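L-lysine 6-oxidase (Marinomonas mediterranea, PDB 3WEU) oxidises the epsilon-amino group of L-lysine through a cysteine tryptophylquinone cofactor, releasing ammonium and the hydrogen peroxide that gives this secreted protein its antibacterial activity. Local coordinates at residues V87-K92 against D220-S225; T241-V246 against C496-L501; V589-L594 against S602-G607. All coordinates share one frame; numbering follows the deposited sequence.

Interaction 1: V87-K92 against D220-S225; sequences VHLANK and DISDGS
Ser225 O takes one hydrogen bond, from His88 N at 2.9 Å, and a weaker C-H contact from Val87 CA, which lies 3.2 Å from the same Ser225 O. Such pairing of an N-H with a neighbouring C-H on one carbonyl is common in beta sheets, here between the antiparallel strands 80-91 and 223-232 in the mixed sheet of the N-terminal family region. One hydrogen-bonded pair joins His88 to Ser225, its return bond from Ser225 N to His88 O being weak, and the next joins Ala90 to Asp223 through two sounder bonds, Ala90 N to Asp223 O (3.0 Å) and Asp223 N to Ala90 O (3.1 Å). Between them Leu89 and Gly224 form a non-hydrogen-bonded pair. Gly224, with no side chain, sets its CA against His88 O at 3.1 Å, in the place where a CB would run into that oxygen. The CB atoms of His88, Ala90, Asp223 and Ser225 share one sheet face, where Ser225 OG rests against His88 CB. Further out, His88 NE2 is bound by Asp138 of the next strand, and Asp223 OD1 by Thr502. Leu89 instead lays CD1 against Ser222 OG at 3.4 Å. Past the last bridge, a side chain takes over from the backbone. Asn91 CG stands anti to its backbone N (chi1 177°), and the amide beyond it sends Asn91 ND2 to Ile221 O at 2.8 Å, from above that carbonyl's plane, while Asn91 OD1 accepts from Lys93 N.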
loop_
_atom_site.group_PDB
_atom_site.type_symbol
_atom_site.label_atom_id
_atom_site.label_comp_id
_atom_site.label_asym_id
_atom_site.label_seq_id
_atom_site.Cartn_x
_atom_site.Cartn_y
_atom_site.Cartn_z
ATOM N N VAL A 87 -25.590 -34.098 -6.424
ATOM C CA VAL A 87 -24.285 -33.653 -5.956
ATOM C C VAL A 87 -24.405 -32.361 -5.223
ATOM O O VAL A 87 -24.990 -31.339 -5.741
ATOM C CB VAL A 87 -23.322 -33.468 -7.149
ATOM C CG1 VAL A 87 -21.974 -32.975 -6.631
ATOM C CG2 VAL A 87 -23.210 -34.757 -7.929
ATOM N N HIS A 88 -23.874 -32.357 -4.010
ATOM C CA HIS A 88 -23.899 -31.165 -3.227
ATOM C C HIS A 88 -22.482 -30.633 -2.911
ATOM O O HIS A 88 -21.817 -31.126 -2.020
ATOM C CB HIS A 88 -24.713 -31.384 -1.920
ATOM C CG HIS A 88 -24.982 -30.122 -1.138
ATOM N ND1 HIS A 88 -25.739 -30.115 0.032
ATOM C CD2 HIS A 88 -24.579 -28.848 -1.322
ATOM C CE1 HIS A 88 -25.798 -28.888 0.507
ATOM N NE2 HIS A 88 -25.148 -28.087 -0.318
ATOM N N LEU A 89 -22.052 -29.625 -3.647
ATOM C CA LEU A 89 -20.726 -29.043 -3.501
ATOM C C LEU A 89 -20.861 -27.756 -2.696
ATOM O O LEU A 89 -21.887 -27.068 -2.803
ATOM C CB LEU A 89 -20.182 -28.682 -4.889
ATOM C CG LEU A 89 -20.031 -29.811 -5.914
ATOM C CD1 LEU A 89 -19.312 -29.296 -7.188
ATOM C CD2 LEU A 89 -19.356 -31.033 -5.355
ATOM N N ALA A 90 -19.855 -27.409 -1.911
ATOM C CA ALA A 90 -19.802 -26.132 -1.185
ATOM C C ALA A 90 -18.364 -25.707 -0.941
ATOM O O ALA A 90 -17.418 -26.506 -1.085
ATOM C CB ALA A 90 -20.534 -26.214 0.171
ATOM N N ASN A 91 -18.184 -24.415 -0.678
ATOM C CA ASN A 91 -16.885 -23.913 -0.317
ATOM C C ASN A 91 -17.029 -23.283 1.010
ATOM O O ASN A 91 -17.680 -22.203 1.135
ATOM C CB ASN A 91 -16.449 -22.893 -1.363
ATOM C CG ASN A 91 -15.130 -22.230 -1.061
ATOM O OD1 ASN A 91 -14.848 -21.779 0.047
ATOM N ND2 ASN A 91 -14.364 -22.059 -2.089
ATOM N N LYS A 92 -16.373 -23.872 1.997
ATOM C CA LYS A 92 -16.436 -23.334 3.368
ATOM C C LYS A 92 -15.237 -22.535 3.757
ATOM O O LYS A 92 -15.086 -22.200 4.959
ATOM C CB LYS A 92 -16.541 -24.513 4.324
ATOM C CG LYS A 92 -17.911 -25.068 4.549
ATOM C CD LYS A 92 -17.846 -26.133 5.569
ATOM C CE LYS A 92 -19.170 -26.691 6.058
ATOM N NZ LYS A 92 -18.947 -27.646 7.177
ATOM N N ASP A 220 -13.760 -20.409 -6.129
ATOM C CA ASP A 220 -14.802 -21.281 -6.577
ATOM C C ASP A 220 -14.365 -22.724 -6.574
ATOM O O ASP A 220 -14.987 -23.563 -7.167
ATOM C CB ASP A 220 -15.423 -20.855 -7.916
ATOM C CG ASP A 220 -14.486 -20.946 -9.098
ATOM O OD1 ASP A 220 -13.309 -21.366 -8.955
ATOM O OD2 ASP A 220 -14.946 -20.470 -10.164
ATOM N N ILE A 221 -13.322 -23.000 -5.799
ATOM C CA ILE A 221 -13.039 -24.360 -5.348
ATOM C C ILE A 221 -14.233 -24.835 -4.565
ATOM O O ILE A 221 -14.917 -24.014 -3.979
ATOM C CB ILE A 221 -11.749 -24.375 -4.462
ATOM C CG1 ILE A 221 -10.498 -24.052 -5.282
ATOM C CG2 ILE A 221 -11.593 -25.681 -3.680
ATOM C CD1 ILE A 221 -10.071 -25.229 -6.205
ATOM N N SER A 222 -14.476 -26.150 -4.558
ATOM C CA SER A 222 -15.510 -26.736 -3.728
ATOM C C SER A 222 -15.255 -28.209 -3.563
ATOM O O SER A 222 -14.401 -28.822 -4.250
ATOM C CB SER A 222 -16.898 -26.564 -4.366
ATOM O OG SER A 222 -17.019 -27.366 -5.520
ATOM N N ASP A 223 -15.986 -28.803 -2.653
ATOM C CA ASP A 223 -16.066 -30.260 -2.554
ATOM C C ASP A 223 -17.406 -30.652 -1.911
ATOM O O ASP A 223 -18.075 -29.780 -1.331
ATOM C CB ASP A 223 -14.909 -30.811 -1.677
ATOM C CG ASP A 223 -15.070 -30.502 -0.208
ATOM O OD1 ASP A 223 -14.681 -29.396 0.190
ATOM O OD2 ASP A 223 -15.542 -31.413 0.563
ATOM N N GLY A 224 -17.781 -31.918 -2.044
ATOM C CA GLY A 224 -19.011 -32.407 -1.444
ATOM C C GLY A 224 -19.492 -33.747 -1.862
ATOM O O GLY A 224 -18.784 -34.532 -2.469
ATOM N N SER A 225 -20.745 -34.045 -1.485
ATOM C CA SER A 225 -21.248 -35.358 -1.541
ATOM C C SER A 225 -21.825 -35.688 -2.887
ATOM O O SER A 225 -22.388 -34.805 -3.591
ATOM C CB SER A 225 -22.387 -35.520 -0.510
ATOM O OG SER A 225 -23.399 -34.539 -0.724
#

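Interaction 2: T241-V246 against C496-L501; sequences TAWMVV and CEPGDL
Trp243 drives the benzene end of its indole into a loop backbone, where CH2 lies 3.3 Å from Cys496 O and CZ2 lies 3.3 Å from Glu497 O, with no hydrogen bond between the two segments. Glu497 O sits at the ring edge near its plane, whereas Cys496 O approaches obliquely. This is a strand-to-loop contact joining the N-terminal family sheet, through strand 237-247, to the C-terminal family region. The bond from CA to CB of Trp243 already heads for the loop, and CG stands roughly anti to the backbone N (chi1 -150°). Cys496 adds CB against Trp243 CH2 at 3.7 Å and a loose sulfur-aromatic contact, its SG 5.5 Å from the centroid of the six-membered ring. The pair is distinct from the cofactor cross-link of Cys516 and Trp581. At the pyrrole side Leu501 CD2 meets Trp243 CD1 at 3.6 Å, the two side chains crossing obliquely, and the same methyl touches Val245 CG2 at 3.9 Å. The loop presents these groups through a type II turn from Glu497 to Asp500, closed by Asp500 N on Glu497 O and braced by Glu497 N donating almost straight (176°) to Asp500 OD2 at 2.7 Å. Asp223 OD2 then accepts both Trp243 NE1 and Leu501 N, a shared acceptor that ties sheet to loop from outside the two segments. The direct contact is thus van der Waals packing, including close approaches of ring carbons to two carbonyl oxygens that may be weakly favourable, and the nearby carboxylate probably polarises the buried indole N-H while satisfying it.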
loop_
_atom_site.group_PDB
_atom_site.type_symbol
_atom_site.label_atom_id
_atom_site.label_comp_id
_atom_site.label_asym_id
_atom_site.label_seq_id
_atom_site.Cartn_x
_atom_site.Cartn_y
_atom_site.Cartn_z
ATOM N N THR A 241 -23.185 -43.842 -2.358
ATOM C CA THR A 241 -22.649 -42.482 -2.197
ATOM C C THR A 241 -21.119 -42.460 -2.454
ATOM O O THR A 241 -20.447 -43.534 -2.401
ATOM C CB THR A 241 -22.872 -41.921 -0.800
ATOM O OG1 THR A 241 -22.350 -42.873 0.113
ATOM C CG2 THR A 241 -24.360 -41.652 -0.519
ATOM N N ALA A 242 -20.618 -41.243 -2.682
ATOM C CA ALA A 242 -19.217 -40.958 -2.887
ATOM C C ALA A 242 -19.024 -39.520 -2.535
ATOM O O ALA A 242 -19.936 -38.876 -1.967
ATOM C CB ALA A 242 -18.835 -41.239 -4.367
ATOM N N TRP A 243 -17.827 -39.008 -2.805
ATOM C CA TRP A 243 -17.471 -37.643 -2.568
ATOM C C TRP A 243 -16.861 -37.083 -3.831
ATOM O O TRP A 243 -16.457 -37.833 -4.753
ATOM C CB TRP A 243 -16.506 -37.527 -1.380
ATOM C CG TRP A 243 -16.627 -36.259 -0.649
ATOM C CD1 TRP A 243 -15.857 -35.173 -0.790
ATOM C CD2 TRP A 243 -17.612 -35.917 0.343
ATOM N NE1 TRP A 243 -16.290 -34.156 0.010
ATOM C CE2 TRP A 243 -17.357 -34.604 0.745
ATOM C CE3 TRP A 243 -18.658 -36.600 0.937
ATOM C CZ2 TRP A 243 -18.108 -33.954 1.740
ATOM C CZ3 TRP A 243 -19.443 -35.940 1.894
ATOM C CH2 TRP A 243 -19.150 -34.657 2.294
ATOM N N MET A 244 -16.778 -35.769 -3.868
ATOM C CA MET A 244 -16.261 -35.060 -4.998
ATOM C C MET A 244 -15.398 -33.889 -4.535
ATOM O O MET A 244 -15.822 -33.101 -3.682
ATOM C CB MET A 244 -17.442 -34.547 -5.851
ATOM C CG MET A 244 -17.032 -33.682 -7.010
ATOM S SD MET A 244 -16.311 -34.714 -8.261
ATOM C CE MET A 244 -15.462 -33.497 -9.173
ATOM N N VAL A 245 -14.242 -33.704 -5.173
ATOM C CA VAL A 245 -13.381 -32.590 -4.850
ATOM C C VAL A 245 -12.973 -31.851 -6.107
ATOM O O VAL A 245 -12.608 -32.457 -7.099
ATOM C CB VAL A 245 -12.126 -33.114 -4.131
ATOM C CG1 VAL A 245 -11.195 -31.964 -3.781
ATOM C CG2 VAL A 245 -12.563 -33.856 -2.871
ATOM N N VAL A 246 -12.977 -30.540 -6.041
ATOM C CA VAL A 246 -12.509 -29.695 -7.121
ATOM C C VAL A 246 -11.122 -29.084 -6.728
ATOM O O VAL A 246 -10.955 -28.565 -5.606
ATOM C CB VAL A 246 -13.457 -28.574 -7.460
ATOM C CG1 VAL A 246 -12.904 -27.793 -8.649
ATOM C CG2 VAL A 246 -14.809 -29.121 -7.809
ATOM N N CYS A 496 -18.405 -35.975 7.143
ATOM C CA CYS A 496 -18.114 -34.699 6.537
ATOM C C CYS A 496 -19.343 -34.067 5.958
ATOM O O CYS A 496 -20.205 -34.746 5.451
ATOM C CB CYS A 496 -17.102 -34.889 5.388
ATOM S SG CYS A 496 -15.575 -35.626 5.995
ATOM N N GLU A 497 -19.309 -32.760 5.893
ATOM C CA GLU A 497 -20.305 -31.998 5.198
ATOM C C GLU A 497 -19.652 -31.529 3.920
ATOM O O GLU A 497 -18.434 -31.434 3.890
ATOM C CB GLU A 497 -20.613 -30.745 5.964
ATOM C CG GLU A 497 -21.418 -31.043 7.205
ATOM C CD GLU A 497 -21.966 -29.814 7.920
ATOM O OE1 GLU A 497 -21.622 -28.669 7.581
ATOM O OE2 GLU A 497 -22.768 -30.047 8.852
ATOM N N PRO A 498 -20.445 -31.091 2.965
ATOM C CA PRO A 498 -19.979 -30.358 1.799
ATOM C C PRO A 498 -19.097 -29.151 2.196
ATOM O O PRO A 498 -19.402 -28.364 3.103
ATOM C CB PRO A 498 -21.250 -29.921 1.105
ATOM C CG PRO A 498 -22.248 -30.931 1.468
ATOM C CD PRO A 498 -21.845 -31.507 2.815
ATOM N N GLY A 499 -17.959 -29.028 1.511
ATOM C CA GLY A 499 -16.997 -28.012 1.818
ATOM C C GLY A 499 -15.921 -28.464 2.794
ATOM O O GLY A 499 -14.874 -27.789 2.891
ATOM N N ASP A 500 -16.068 -29.616 3.410
ATOM C CA ASP A 500 -15.134 -29.989 4.453
ATOM C C ASP A 500 -13.732 -30.364 3.966
ATOM O O ASP A 500 -12.731 -30.097 4.654
ATOM C CB ASP A 500 -15.717 -31.055 5.373
ATOM C CG ASP A 500 -16.694 -30.469 6.410
ATOM O OD1 ASP A 500 -16.838 -29.238 6.480
ATOM O OD2 ASP A 500 -17.293 -31.322 7.076
ATOM N N LEU A 501 -13.644 -31.017 2.808
ATOM C CA LEU A 501 -12.340 -31.478 2.322
ATOM C C LEU A 501 -11.452 -30.363 1.790
ATOM O O LEU A 501 -10.227 -30.526 1.772
ATOM C CB LEU A 501 -12.471 -32.618 1.311
ATOM C CG LEU A 501 -12.558 -34.001 1.935
ATOM C CD1 LEU A 501 -13.613 -34.127 2.935
ATOM C CD2 LEU A 501 -12.719 -35.070 0.878
#

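Interaction 3: V589-L594 against S602-G607; sequences VLTGEL and SHLPAG
A short loop closure, partly buried and built around Thr591, joins the ends of the connection between strands 588-590 and 609-611, which form a two-stranded antiparallel sheet; helix 596-602 lies within that connection. Thr591 uses both its backbone and its side chain. Its carbonyl oxygen, Thr591 O, receives Gly607 N at 2.9 Å and 167°, the donor standing above the carbonyl plane. Its hydroxyl, Thr591 OG1, lies between the backbone N and the carbonyl carbon (chi1 50°), and from there donates to Pro605 O at 2.7 Å, in the carbonyl plane and on a lone pair. It also accepts from Gln608 N, the residue after Gly607, so that a donated and an accepted bond together would hold the hydroxyl's rotation. The remaining branch, Thr591 CG2, meets Leu604 CD1 at 3.6 Å, the two side chains crossing at about a right angle. Farther along, Ala606 CB packs against Leu594 CD2 at 3.6 Å and lies 3.3 Å from Glu593 O. A water completes the join where the two backbones do not bond directly, donating to Glu593 O at 3.1 Å and to Leu604 O at 2.8 Å. Glu593 O also accepts from Gln599 NE2 of the intervening helix. A single threonine, just past a strand end, is thus bonded to the returning loop through both its oxygens. Around it, Ser602 OG, at the end of helix 596-602, bonds back to Gly598 O, Glu593 OE2 reaches His652, and Leu604 packs on Ile610 of strand 609-611 and Phe679 of strand 675-680.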
loop_
_atom_site.group_PDB
_atom_site.type_symbol
_atom_site.label_atom_id
_atom_site.label_comp_id
_atom_site.label_asym_id
_atom_site.label_seq_id
_atom_site.Cartn_x
_atom_site.Cartn_y
_atom_site.Cartn_z
ATOM N N VAL A 589 11.767 -25.535 -15.198
ATOM C CA VAL A 589 11.180 -26.225 -16.361
ATOM C C VAL A 589 11.875 -25.843 -17.636
ATOM O O VAL A 589 12.561 -24.794 -17.696
ATOM C CB VAL A 589 9.678 -25.930 -16.493
ATOM C CG1 VAL A 589 8.910 -26.457 -15.309
ATOM C CG2 VAL A 589 9.398 -24.467 -16.742
ATOM N N LEU A 590 11.700 -26.676 -18.673
ATOM C CA LEU A 590 12.367 -26.463 -19.971
ATOM C C LEU A 590 11.454 -25.716 -20.905
ATOM O O LEU A 590 10.233 -26.029 -20.992
ATOM C CB LEU A 590 12.759 -27.825 -20.583
ATOM C CG LEU A 590 13.685 -28.725 -19.758
ATOM C CD1 LEU A 590 13.984 -29.977 -20.587
ATOM C CD2 LEU A 590 14.975 -27.951 -19.498
ATOM N N THR A 591 12.001 -24.701 -21.586
ATOM C CA THR A 591 11.273 -24.033 -22.591
ATOM C C THR A 591 11.013 -24.976 -23.736
ATOM O O THR A 591 11.864 -25.786 -24.120
ATOM C CB THR A 591 12.021 -22.805 -23.146
ATOM O OG1 THR A 591 13.349 -23.239 -23.487
ATOM C CG2 THR A 591 12.090 -21.741 -22.129
ATOM N N GLY A 592 9.850 -24.788 -24.336
ATOM C CA GLY A 592 9.297 -25.702 -25.341
ATOM C C GLY A 592 8.978 -25.181 -26.767
ATOM O O GLY A 592 8.526 -25.954 -27.609
ATOM N N GLU A 593 9.069 -23.867 -27.017
ATOM C CA GLU A 593 8.654 -23.331 -28.343
ATOM C C GLU A 593 9.769 -23.687 -29.341
ATOM O O GLU A 593 10.879 -23.253 -29.186
ATOM C CB GLU A 593 8.461 -21.817 -28.240
ATOM C CG GLU A 593 7.376 -21.434 -27.204
ATOM C CD GLU A 593 5.972 -21.832 -27.558
ATOM O OE1 GLU A 593 5.727 -22.174 -28.762
ATOM O OE2 GLU A 593 5.114 -21.839 -26.641
ATOM N N LEU A 594 9.423 -24.457 -30.364
ATOM C CA LEU A 594 10.330 -24.948 -31.357
ATOM C C LEU A 594 10.156 -24.216 -32.686
ATOM O O LEU A 594 10.869 -24.480 -33.595
ATOM C CB LEU A 594 10.027 -26.418 -31.590
ATOM C CG LEU A 594 10.259 -27.336 -30.387
ATOM C CD1 LEU A 594 9.919 -28.779 -30.782
ATOM C CD2 LEU A 594 11.691 -27.254 -29.999
ATOM N N SER A 602 8.215 -15.694 -26.595
ATOM C CA SER A 602 8.653 -16.155 -25.255
ATOM C C SER A 602 10.054 -15.593 -24.930
ATOM O O SER A 602 10.475 -15.629 -23.778
ATOM C CB SER A 602 8.629 -17.696 -25.244
ATOM O OG SER A 602 9.716 -18.140 -25.959
ATOM N N HIS A 603 10.754 -15.069 -25.920
ATOM C CA HIS A 603 12.114 -14.488 -25.811
ATOM C C HIS A 603 13.166 -15.490 -25.424
ATOM O O HIS A 603 14.204 -15.122 -24.924
ATOM C CB HIS A 603 12.137 -13.347 -24.782
ATOM C CG HIS A 603 11.090 -12.338 -25.054
ATOM N ND1 HIS A 603 11.246 -11.374 -26.010
ATOM C CD2 HIS A 603 9.824 -12.246 -24.628
ATOM C CE1 HIS A 603 10.141 -10.668 -26.115
ATOM N NE2 HIS A 603 9.262 -11.170 -25.279
ATOM N N LEU A 604 12.896 -16.763 -25.636
ATOM C CA LEU A 604 13.853 -17.753 -25.256
ATOM C C LEU A 604 13.986 -18.821 -26.321
ATOM O O LEU A 604 12.988 -19.221 -26.928
ATOM C CB LEU A 604 13.390 -18.445 -23.957
ATOM C CG LEU A 604 13.405 -17.556 -22.687
ATOM C CD1 LEU A 604 12.597 -18.247 -21.562
ATOM C CD2 LEU A 604 14.840 -17.221 -22.309
ATOM N N PRO A 605 15.175 -19.383 -26.429
ATOM C CA PRO A 605 15.383 -20.604 -27.256
ATOM C C PRO A 605 14.790 -21.799 -26.568
ATOM O O PRO A 605 14.563 -21.750 -25.356
ATOM C CB PRO A 605 16.873 -20.727 -27.333
ATOM C CG PRO A 605 17.372 -20.111 -26.002
ATOM C CD PRO A 605 16.392 -19.014 -25.682
ATOM N N ALA A 606 14.520 -22.844 -27.316
ATOM C CA ALA A 606 13.981 -24.072 -26.752
ATOM C C ALA A 606 15.035 -24.820 -25.917
ATOM O O ALA A 606 16.226 -24.748 -26.190
ATOM C CB ALA A 606 13.454 -24.949 -27.923
ATOM N N GLY A 607 14.600 -25.574 -24.937
ATOM C CA GLY A 607 15.498 -26.525 -24.270
ATOM C C GLY A 607 16.252 -25.898 -23.093
ATOM O O GLY A 607 17.079 -26.564 -22.474
HETATM O O HOH W 1 11.510 -21.624 -26.607
#

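Overall arrangement
Followed from the N terminus, the three contacts come in series, none nesting within or crossing another. Interaction 1 closes a long excursion of 127 residues by bringing 220-225 back beside 87-92. The chain then turns from strand 223-232 into its sheet neighbour 237-247, where interaction 2 opens, to close 249 residues later when 496-501 docks on the sheet. The first two adjoin, their centres about 6 Å apart, and Lys92 of the first reaches Asp500 of the second in a salt bridge. Interaction 3 locally closes the helix-containing connection between strands 588-590 and 609-611, its centre about 40 Å from that of interaction 2, across the centre of the chain.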